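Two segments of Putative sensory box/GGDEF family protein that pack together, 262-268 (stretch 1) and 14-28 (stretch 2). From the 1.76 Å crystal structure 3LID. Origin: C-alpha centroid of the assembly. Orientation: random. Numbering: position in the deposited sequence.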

# COMPACT_ATOMS: atom_id res chain seq x y z
N HIS A 262 0.08 3.26 10.94
CA HIS A 262 -0.10 4.57 11.67
C HIS A 262 0.08 5.70 10.72
O HIS A 262 1.01 5.74 9.92
CB HIS A 262 0.98 4.66 12.78
CG HIS A 262 0.95 3.48 13.70
ND1 HIS A 262 -0.13 3.21 14.52
CD2 HIS A 262 1.88 2.52 13.96
CE1 HIS A 262 0.13 2.13 15.25
NE2 HIS A 262 1.34 1.69 14.94
N LEU A 263 -0.86 6.65 10.75
CA LEU A 263 -0.79 7.77 9.84
C LEU A 263 -0.30 8.94 10.74
O LEU A 263 -0.85 9.17 11.81
CB LEU A 263 -2.19 8.15 9.31
CG LEU A 263 -2.74 7.26 8.16
CD1 LEU A 263 -2.62 5.77 8.45
CD2 LEU A 263 -4.24 7.67 8.00
N ILE A 264 0.69 9.64 10.24
CA ILE A 264 1.40 10.69 11.05
C ILE A 264 1.46 11.97 10.31
O ILE A 264 1.80 12.01 9.13
CB ILE A 264 2.81 10.22 11.31
CG1 ILE A 264 2.83 8.86 12.04
CG2 ILE A 264 3.70 11.31 12.04
CD1 ILE A 264 2.25 8.83 13.39
N ILE A 265 1.20 13.09 11.04
CA ILE A 265 1.49 14.39 10.52
C ILE A 265 2.49 14.94 11.54
O ILE A 265 2.16 15.06 12.70
CB ILE A 265 0.23 15.28 10.42
CG1 ILE A 265 -0.65 14.71 9.33
CG2 ILE A 265 0.61 16.75 10.03
CD1 ILE A 265 -1.99 15.36 9.18
N ASP A 266 3.70 15.20 11.07
CA ASP A 266 4.84 15.61 11.92
C ASP A 266 5.28 16.97 11.39
O ASP A 266 5.74 17.09 10.27
CB ASP A 266 5.94 14.51 11.87
CG ASP A 266 7.27 14.94 12.46
OD1 ASP A 266 7.40 16.12 12.89
OD2 ASP A 266 8.20 14.10 12.44
N LEU A 267 5.08 18.04 12.18
CA LEU A 267 5.51 19.38 11.76
C LEU A 267 6.50 19.95 12.80
O LEU A 267 6.27 19.87 14.03
CB LEU A 267 4.31 20.32 11.77
CG LEU A 267 3.30 19.92 10.70
CD1 LEU A 267 1.93 20.38 11.15
CD2 LEU A 267 3.77 20.57 9.43
N SER A 268 7.62 20.45 12.32
CA SER A 268 8.60 21.11 13.26
C SER A 268 8.10 22.52 13.58
O SER A 268 7.14 23.05 12.94
CB SER A 268 9.92 21.25 12.54
OG SER A 268 9.71 22.14 11.45
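Stretch 2 (14-28) NTAKEALHQLAYTGR

The packing of residues 14-28 on residues 262-268 is a largely apolar, van der Waals helix-on-strand contact, in which one stripe of an α-helix covers the alternate side chains of a β-strand without a single hydrogen bond passing between them. It illustrates a general rule of α/β packing: a strand presents every second residue to the same side, a helix returns to the same side every three or four, and the two periodicities meet in a short ladder of paired residues.

Stretch 2 is helical throughout, with an unbroken series of i to i+4 backbone hydrogen bonds running from Glu18 N to Asn14 O through to Arg28 N to Ala24 O. It runs roughly antiparallel to the strand, the N-to-C directions making an angle of 150°, and the axes come within 9.2 Å of each other. The register therefore descends along the helix as it climbs along the strand: Leu263 lies nearest Leu23 (CA to CA 6.9 Å), Ile265 nearest Ala19 (CA to CA 6.8 Å), and Leu267 nearest Thr15 (CA to CA 9.5 Å). Steps of two on the strand thus match steps of four on the helix, and the wider last spacing shows the two backbones diverging toward Thr15.

Leu23 is the residue that joins the first two rungs. Its CD2 lies 3.7 Å from Leu263 CB and 3.9 Å from Ile265 CG1, so one methyl serves both strand side chains. With chi1 m and chi2 t, Ile265 extends its CD1 to 3.8 Å from Ala19 CB and 4.0 Å from Gln22 CB; Ile265 CD1 also lies against the helix backbone, 3.8 Å from Ala19 O. Farther along, the contact thins to Leu267 CD1 against Thr15 CG2 at 3.8 Å.

At the other end, Leu263 CD2 reaches Thr26 CG2 at 4.2 Å and Gly27 N at 4.1 Å, where the glycine offers bare backbone. Gln22 shows how a polar residue can border such an interface: its CA-to-CB bond points toward the strand, but the end of its side chain leads away, and Gln22 NE2 donates a hydrogen bond to Thr26 OG1 at 2.9 Å within the helix. The CA-to-CB bond of Ile264 points away from the helix, as strand alternation requires, while Leu20 and Ala24 direct theirs away from the strand. The two stretches together bury 352 Å².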

# COMPACT_ATOMS: atom_id res chain seq x y z
N ASN A 14 -4.26 24.49 17.69
CA ASN A 14 -5.26 24.67 16.62
C ASN A 14 -4.77 23.87 15.43
O ASN A 14 -5.56 23.30 14.71
CB ASN A 14 -5.37 26.12 16.24
CG ASN A 14 -6.17 26.95 17.29
OD1 ASN A 14 -7.07 26.42 17.96
ND2 ASN A 14 -5.84 28.22 17.41
N THR A 15 -3.46 23.83 15.26
CA THR A 15 -2.90 23.05 14.12
C THR A 15 -3.14 21.58 14.38
O THR A 15 -3.48 20.81 13.45
CB THR A 15 -1.42 23.29 13.94
OG1 THR A 15 -1.20 24.66 13.54
CG2 THR A 15 -0.85 22.42 12.76
N ALA A 16 -3.05 21.18 15.64
CA ALA A 16 -3.22 19.78 15.95
C ALA A 16 -4.66 19.37 15.68
O ALA A 16 -4.92 18.21 15.18
CB ALA A 16 -2.81 19.52 17.41
N LYS A 17 -5.61 20.26 15.99
CA LYS A 17 -7.02 19.96 15.70
C LYS A 17 -7.23 19.81 14.16
O LYS A 17 -7.96 18.88 13.70
CB LYS A 17 -7.94 21.08 16.26
CG LYS A 17 -7.97 21.12 17.81
CD LYS A 17 -9.39 21.43 18.30
CE LYS A 17 -9.47 21.44 19.81
NZ LYS A 17 -9.18 22.84 20.26
N GLU A 18 -6.62 20.69 13.36
CA GLU A 18 -6.81 20.58 11.90
C GLU A 18 -6.20 19.24 11.40
O GLU A 18 -6.75 18.55 10.55
CB GLU A 18 -6.06 21.64 11.17
CG GLU A 18 -6.55 23.04 11.55
CD GLU A 18 -5.58 24.12 11.10
OE1 GLU A 18 -5.39 25.10 11.87
OE2 GLU A 18 -5.01 24.02 10.00
N ALA A 19 -5.04 18.93 11.93
CA ALA A 19 -4.37 17.69 11.49
C ALA A 19 -5.16 16.49 11.90
O ALA A 19 -5.18 15.45 11.17
CB ALA A 19 -2.93 17.67 12.09
N LEU A 20 -5.81 16.55 13.05
CA LEU A 20 -6.68 15.43 13.42
C LEU A 20 -7.83 15.28 12.41
O LEU A 20 -8.27 14.12 12.11
CB LEU A 20 -7.13 15.50 14.88
CG LEU A 20 -6.00 15.19 15.88
CD1 LEU A 20 -6.55 15.58 17.30
CD2 LEU A 20 -5.75 13.70 15.89
N HIS A 21 -8.40 16.40 11.97
CA HIS A 21 -9.45 16.27 10.93
C HIS A 21 -8.86 15.62 9.69
O HIS A 21 -9.52 14.81 9.04
CB HIS A 21 -10.06 17.63 10.56
CG HIS A 21 -10.86 18.22 11.68
ND1 HIS A 21 -11.85 17.51 12.31
CD2 HIS A 21 -10.80 19.43 12.30
CE1 HIS A 21 -12.37 18.25 13.28
NE2 HIS A 21 -11.75 19.42 13.29
N GLN A 22 -7.66 16.04 9.33
CA GLN A 22 -7.04 15.56 8.07
C GLN A 22 -6.85 14.02 8.25
O GLN A 22 -7.08 13.23 7.29
CB GLN A 22 -5.66 16.16 7.86
CG GLN A 22 -4.98 15.67 6.53
CD GLN A 22 -5.82 15.97 5.33
OE1 GLN A 22 -6.21 17.14 5.08
NE2 GLN A 22 -6.22 14.92 4.58
N LEU A 23 -6.31 13.62 9.39
CA LEU A 23 -6.06 12.16 9.61
C LEU A 23 -7.38 11.36 9.52
O LEU A 23 -7.39 10.26 9.01
CB LEU A 23 -5.38 11.91 10.97
CG LEU A 23 -3.95 12.46 11.00
CD1 LEU A 23 -3.44 12.25 12.45
CD2 LEU A 23 -3.03 11.66 10.06
N ALA A 24 -8.49 11.90 10.04
CA ALA A 24 -9.74 11.21 9.89
C ALA A 24 -10.16 11.11 8.42
O ALA A 24 -10.70 10.07 8.01
CB ALA A 24 -10.87 11.94 10.77
N TYR A 25 -10.00 12.21 7.68
CA TYR A 25 -10.32 12.26 6.26
C TYR A 25 -9.53 11.15 5.48
O TYR A 25 -10.11 10.38 4.68
CB TYR A 25 -9.90 13.60 5.74
CG TYR A 25 -10.21 13.86 4.29
CD1 TYR A 25 -11.31 14.65 3.95
CD2 TYR A 25 -9.40 13.40 3.27
CE1 TYR A 25 -11.60 14.94 2.59
CE2 TYR A 25 -9.67 13.68 1.95
CZ TYR A 25 -10.76 14.44 1.62
OH TYR A 25 -11.01 14.72 0.28
N THR A 26 -8.24 11.17 5.73
CA THR A 26 -7.40 10.32 4.91
C THR A 26 -7.64 8.89 5.36
O THR A 26 -7.59 7.95 4.54
CB THR A 26 -5.94 10.74 5.11
OG1 THR A 26 -5.79 12.03 4.55
CG2 THR A 26 -4.99 9.74 4.37
N GLY A 27 -7.93 8.67 6.65
CA GLY A 27 -8.21 7.27 7.06
C GLY A 27 -9.44 6.75 6.35
O GLY A 27 -9.48 5.57 5.96
N ARG A 28 -10.47 7.61 6.21
CA ARG A 28 -11.66 7.18 5.48
C ARG A 28 -11.34 6.85 4.00
O ARG A 28 -11.92 5.93 3.42
CB ARG A 28 -12.72 8.31 5.54
CG ARG A 28 -13.38 8.32 6.97
CD ARG A 28 -14.58 9.29 7.01
NE ARG A 28 -14.21 10.66 6.78
CZ ARG A 28 -14.06 11.58 7.72
NH1 ARG A 28 -14.19 11.28 9.01
NH2 ARG A 28 -13.78 12.80 7.34